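Local coordinates for Pol protein (Human T-cell leukemia virus type I, PDB 6TJU) that forms the C-terminal domain of the retroviral integrase, an SH3-like module that probably binds DNA during insertion of the viral genome, at residues A[11-16]-A[54-59]. Residues are numbered along the deposited sequence; the frame is centred on the assembly and turned at random.
Sequences HWYYFK and RLLKRA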
ATOM      1  N   HIS A  11      -3.753  -2.799  -8.128  1.00 56.92           N
ATOM      2  CA  HIS A  11      -4.564  -2.756  -6.887  1.00 54.27           C
ATOM      3  C   HIS A  11      -4.131  -1.572  -6.000  1.00 47.81           C
ATOM      4  O   HIS A  11      -2.955  -1.185  -6.004  1.00 45.51           O
ATOM      5  CB  HIS A  11      -4.503  -4.086  -6.162  1.00 61.71           C
ATOM      6  CG  HIS A  11      -4.924  -5.241  -7.013  1.00 76.19           C
ATOM      7  ND1 HIS A  11      -4.529  -6.531  -6.721  1.00 67.42           N
ATOM      8  CD2 HIS A  11      -5.680  -5.300  -8.137  1.00 76.74           C
ATOM      9  CE1 HIS A  11      -5.052  -7.345  -7.609  1.00 72.81           C
ATOM     10  NE2 HIS A  11      -5.759  -6.613  -8.496  1.00 80.41           N
ATOM     11  N   TRP A  12      -5.089  -0.994  -5.291  1.00 44.28           N
ATOM     12  CA  TRP A  12      -4.931   0.191  -4.417  1.00 40.80           C
ATOM     13  C   TRP A  12      -5.171  -0.223  -2.979  1.00 40.05           C
ATOM     14  O   TRP A  12      -6.139  -0.935  -2.719  1.00 42.59           O
ATOM     15  CB  TRP A  12      -5.915   1.297  -4.800  1.00 39.48           C
ATOM     16  CG  TRP A  12      -5.654   1.842  -6.154  1.00 40.82           C
ATOM     17  CD1 TRP A  12      -5.665   1.162  -7.337  1.00 45.75           C
ATOM     18  CD2 TRP A  12      -5.260   3.170  -6.467  1.00 39.23           C
ATOM     19  NE1 TRP A  12      -5.348   1.995  -8.359  1.00 40.47           N
ATOM     20  CE2 TRP A  12      -5.087   3.234  -7.863  1.00 42.48           C
ATOM     21  CE3 TRP A  12      -5.032   4.304  -5.712  1.00 38.78           C
ATOM     22  CZ2 TRP A  12      -4.727   4.407  -8.516  1.00 38.60           C
ATOM     23  CZ3 TRP A  12      -4.724   5.470  -6.350  1.00 34.52           C
ATOM     24  CH2 TRP A  12      -4.550   5.515  -7.729  1.00 35.63           C
ATOM     25  N   TYR A  13      -4.349   0.294  -2.069  1.00 39.72           N
ATOM     26  CA  TYR A  13      -4.393  -0.143  -0.676  1.00 38.40           C
ATOM     27  C   TYR A  13      -4.231   1.008   0.293  1.00 34.75           C
ATOM     28  O   TYR A  13      -3.303   1.839   0.179  1.00 33.56           O
ATOM     29  CB  TYR A  13      -3.316  -1.174  -0.332  1.00 37.78           C
ATOM     30  CG  TYR A  13      -3.300  -2.432  -1.140  1.00 42.96           C
ATOM     31  CD1 TYR A  13      -3.985  -3.562  -0.721  1.00 44.03           C
ATOM     32  CD2 TYR A  13      -2.474  -2.541  -2.244  1.00 41.75           C
ATOM     33  CE1 TYR A  13      -3.946  -4.737  -1.442  1.00 45.59           C
ATOM     34  CE2 TYR A  13      -2.402  -3.702  -2.961  1.00 46.12           C
ATOM     35  CZ  TYR A  13      -3.143  -4.811  -2.568  1.00 54.44           C
ATOM     36  OH  TYR A  13      -3.037  -5.984  -3.293  1.00 54.70           O
ATOM     37  N   TYR A  14      -5.063   0.982   1.316  1.00 35.70           N
ATOM     38  CA  TYR A  14      -4.717   1.578   2.630  1.00 35.23           C
ATOM     39  C   TYR A  14      -3.560   0.759   3.217  1.00 35.22           C
ATOM     40  O   TYR A  14      -3.498  -0.455   3.020  1.00 38.92           O
ATOM     41  CB  TYR A  14      -5.914   1.564   3.580  1.00 38.43           C
ATOM     42  CG  TYR A  14      -7.120   2.380   3.170  1.00 38.10           C
ATOM     43  CD1 TYR A  14      -7.196   3.747   3.444  1.00 40.37           C
ATOM     44  CD2 TYR A  14      -8.199   1.785   2.522  1.00 41.20           C
ATOM     45  CE1 TYR A  14      -8.325   4.478   3.129  1.00 41.06           C
ATOM     46  CE2 TYR A  14      -9.331   2.519   2.183  1.00 43.14           C
ATOM     47  CZ  TYR A  14      -9.393   3.874   2.482  1.00 43.28           C
ATOM     48  OH  TYR A  14     -10.473   4.646   2.137  1.00 43.31           O
ATOM     49  N   PHE A  15      -2.647   1.427   3.923  1.00 35.86           N
ATOM     50  CA  PHE A  15      -1.452   0.787   4.488  1.00 39.70           C
ATOM     51  C   PHE A  15      -1.096   1.408   5.843  1.00 41.82           C
ATOM     52  O   PHE A  15      -1.382   2.609   6.096  1.00 37.41           O
ATOM     53  CB  PHE A  15      -0.289   0.777   3.467  1.00 37.50           C
ATOM     54  CG  PHE A  15       0.353   2.113   3.199  1.00 35.33           C
ATOM     55  CD1 PHE A  15      -0.199   2.969   2.248  1.00 36.96           C
ATOM     56  CD2 PHE A  15       1.472   2.535   3.898  1.00 41.45           C
ATOM     57  CE1 PHE A  15       0.353   4.215   2.003  1.00 39.06           C
ATOM     58  CE2 PHE A  15       2.001   3.805   3.671  1.00 39.95           C
ATOM     59  CZ  PHE A  15       1.448   4.635   2.725  1.00 38.26           C
ATOM     60  N   LYS A  16      -0.488   0.571   6.698  1.00 47.53           N
ATOM     61  CA  LYS A  16       0.253   0.990   7.910  1.00 51.62           C
ATOM     62  C   LYS A  16       1.710   0.565   7.730  1.00 60.57           C
ATOM     63  O   LYS A  16       1.970  -0.429   7.049  1.00 60.66           O
ATOM     64  CB  LYS A  16      -0.416   0.391   9.151  1.00 47.19           C
ATOM     65  CG  LYS A  16      -1.695   1.092   9.529  1.00 50.01           C
ATOM     66  CD  LYS A  16      -2.358   0.592  10.789  1.00 50.48           C
ATOM     67  CE  LYS A  16      -3.578   1.448  11.081  1.00 48.82           C
ATOM     68  NZ  LYS A  16      -4.278   1.048  12.324  1.00 58.51           N
ATOM     69  N   ARG A  54      -1.094  -8.212   6.204  1.00 54.60           N
ATOM     70  CA  ARG A  54      -1.787  -7.944   7.470  1.00 54.07           C
ATOM     71  C   ARG A  54      -1.794  -6.427   7.701  1.00 55.78           C
ATOM     72  O   ARG A  54      -2.663  -5.995   8.407  1.00 54.69           O
ATOM     73  CB  ARG A  54      -1.179  -8.748   8.626  1.00 64.74           C
ATOM     74  CG  ARG A  54       0.200  -8.276   9.046  1.00 63.25           C
ATOM     75  CD  ARG A  54       0.643  -8.955  10.320  1.00 71.68           C
ATOM     76  NE  ARG A  54       1.741  -8.141  10.788  1.00 73.79           N
ATOM     77  CZ  ARG A  54       2.964  -8.215  10.283  1.00 81.64           C
ATOM     78  NH1 ARG A  54       3.263  -9.137   9.360  1.00 83.18           N
ATOM     79  NH2 ARG A  54       3.892  -7.379  10.732  1.00 92.28           N
ATOM     80  N   LEU A  55      -0.895  -5.649   7.096  1.00 50.84           N
ATOM     81  CA  LEU A  55      -0.896  -4.167   7.225  1.00 48.61           C
ATOM     82  C   LEU A  55      -1.486  -3.448   5.999  1.00 51.17           C
ATOM     83  O   LEU A  55      -1.193  -2.236   5.798  1.00 48.39           O
ATOM     84  CB  LEU A  55       0.531  -3.735   7.543  1.00 47.88           C
ATOM     85  CG  LEU A  55       1.043  -4.311   8.859  1.00 51.27           C
ATOM     86  CD1 LEU A  55       2.520  -4.026   8.983  1.00 57.60           C
ATOM     87  CD2 LEU A  55       0.291  -3.777  10.073  1.00 53.26           C
ATOM     88  N   LEU A  56      -2.327  -4.149   5.236  1.00 45.61           N
ATOM     89  CA  LEU A  56      -2.995  -3.611   4.032  1.00 45.01           C
ATOM     90  C   LEU A  56      -4.500  -3.807   4.116  1.00 43.80           C
ATOM     91  O   LEU A  56      -4.973  -4.781   4.717  1.00 46.12           O
ATOM     92  CB  LEU A  56      -2.497  -4.291   2.760  1.00 44.83           C
ATOM     93  CG  LEU A  56      -1.026  -4.078   2.450  1.00 41.51           C
ATOM     94  CD1 LEU A  56      -0.675  -4.852   1.191  1.00 42.05           C
ATOM     95  CD2 LEU A  56      -0.760  -2.592   2.280  1.00 42.51           C
ATOM     96  N   LYS A  57      -5.206  -2.871   3.492  1.00 41.66           N
ATOM     97  CA  LYS A  57      -6.649  -3.034   3.227  1.00 46.02           C
ATOM     98  C   LYS A  57      -6.877  -2.647   1.770  1.00 44.65           C
ATOM     99  O   LYS A  57      -6.458  -1.551   1.371  1.00 46.42           O
ATOM    100  CB  LYS A  57      -7.528  -2.219   4.195  1.00 43.53           C
ATOM    101  CG  LYS A  57      -7.478  -2.601   5.663  1.00 49.83           C
ATOM    102  CD  LYS A  57      -8.225  -3.857   6.020  1.00 50.01           C
ATOM    103  CE  LYS A  57      -8.115  -4.111   7.501  1.00 58.94           C
ATOM    104  NZ  LYS A  57      -8.862  -5.332   7.895  1.00 67.64           N
ATOM    105  N   ARG A  58      -7.513  -3.537   1.016  1.00 49.22           N
ATOM    106  CA  ARG A  58      -7.836  -3.365  -0.420  1.00 46.69           C
ATOM    107  C   ARG A  58      -8.952  -2.314  -0.611  1.00 48.42           C
ATOM    108  O   ARG A  58     -10.136  -2.545  -0.232  1.00 52.06           O
ATOM    109  CB  ARG A  58      -8.181  -4.753  -0.958  1.00 52.20           C
ATOM    110  CG  ARG A  58      -8.676  -4.759  -2.389  1.00 56.99           C
ATOM    111  CD  ARG A  58      -7.588  -4.345  -3.329  1.00 63.95           C
ATOM    112  NE  ARG A  58      -7.984  -4.759  -4.661  1.00 72.01           N
ATOM    113  CZ  ARG A  58      -7.864  -5.988  -5.135  1.00 72.57           C
ATOM    114  NH1 ARG A  58      -7.368  -6.951  -4.380  1.00 74.04           N
ATOM    115  NH2 ARG A  58      -8.248  -6.246  -6.372  1.00 84.86           N
ATOM    116  N   ALA A  59      -8.611  -1.194  -1.245  1.00 41.04           N
ATOM    117  CA  ALA A  59      -9.567  -0.144  -1.623  1.00 42.79           C
ATOM    118  C   ALA A  59     -10.105  -0.443  -3.010  1.00 46.35           C
ATOM    119  O   ALA A  59      -9.460  -1.176  -3.717  1.00 48.66           O
ATOM    120  CB  ALA A  59      -8.901   1.211  -1.570  1.00 45.70           C
TER
HETATM  121  O   HOH W   1      -7.643  -1.823  -5.875  1.00 44.94           O
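Arg58 reaches forward from strand 56-59 to lay its guanidinium flat on the His11 imidazole, the two centres 3.6 Å apart and the planes inclined by 16°. Its CG stands anti to the backbone N (chi1 174°), and a bend at chi2 turns the rest of the chain toward His11. CB and CG lead out, and the first atom to meet the other strand is CD, near Trp12 O and 4.1 Å from Tyr13 CE1; NE comes alongside His11 CB and CG, and CZ sits above CG and ND1. At the tip, NH1 faces ND1, while NH2 rests over the ring centre, 3.3 Å from His11 CD2. A water accepts from Trp12 N and, weakly, from Arg58 NE, and donates to Ala59 O, tying this end of the strands together.

On the same sheet face, Leu56 CD1 makes a CH-pi contact over one face of the Tyr13 ring, 4.1 Å from its centroid, and Leu56 CD2 meets Phe15 CB at 3.6 Å. Tyr13, whose OH is hydrogen-bonded to Glu34, packs with Phe15 and Leu56 against strand 38-42. Backbone hydrogen bonds join the antiparallel strands, the straightest running from Lys57 N to Tyr14 O (164°). Strand 12-15, flanked also by strand 26-30, thus meets the last strand, 56-59, in the small SH3-like beta-barrel typical of the retroviral integrase C-terminal domain.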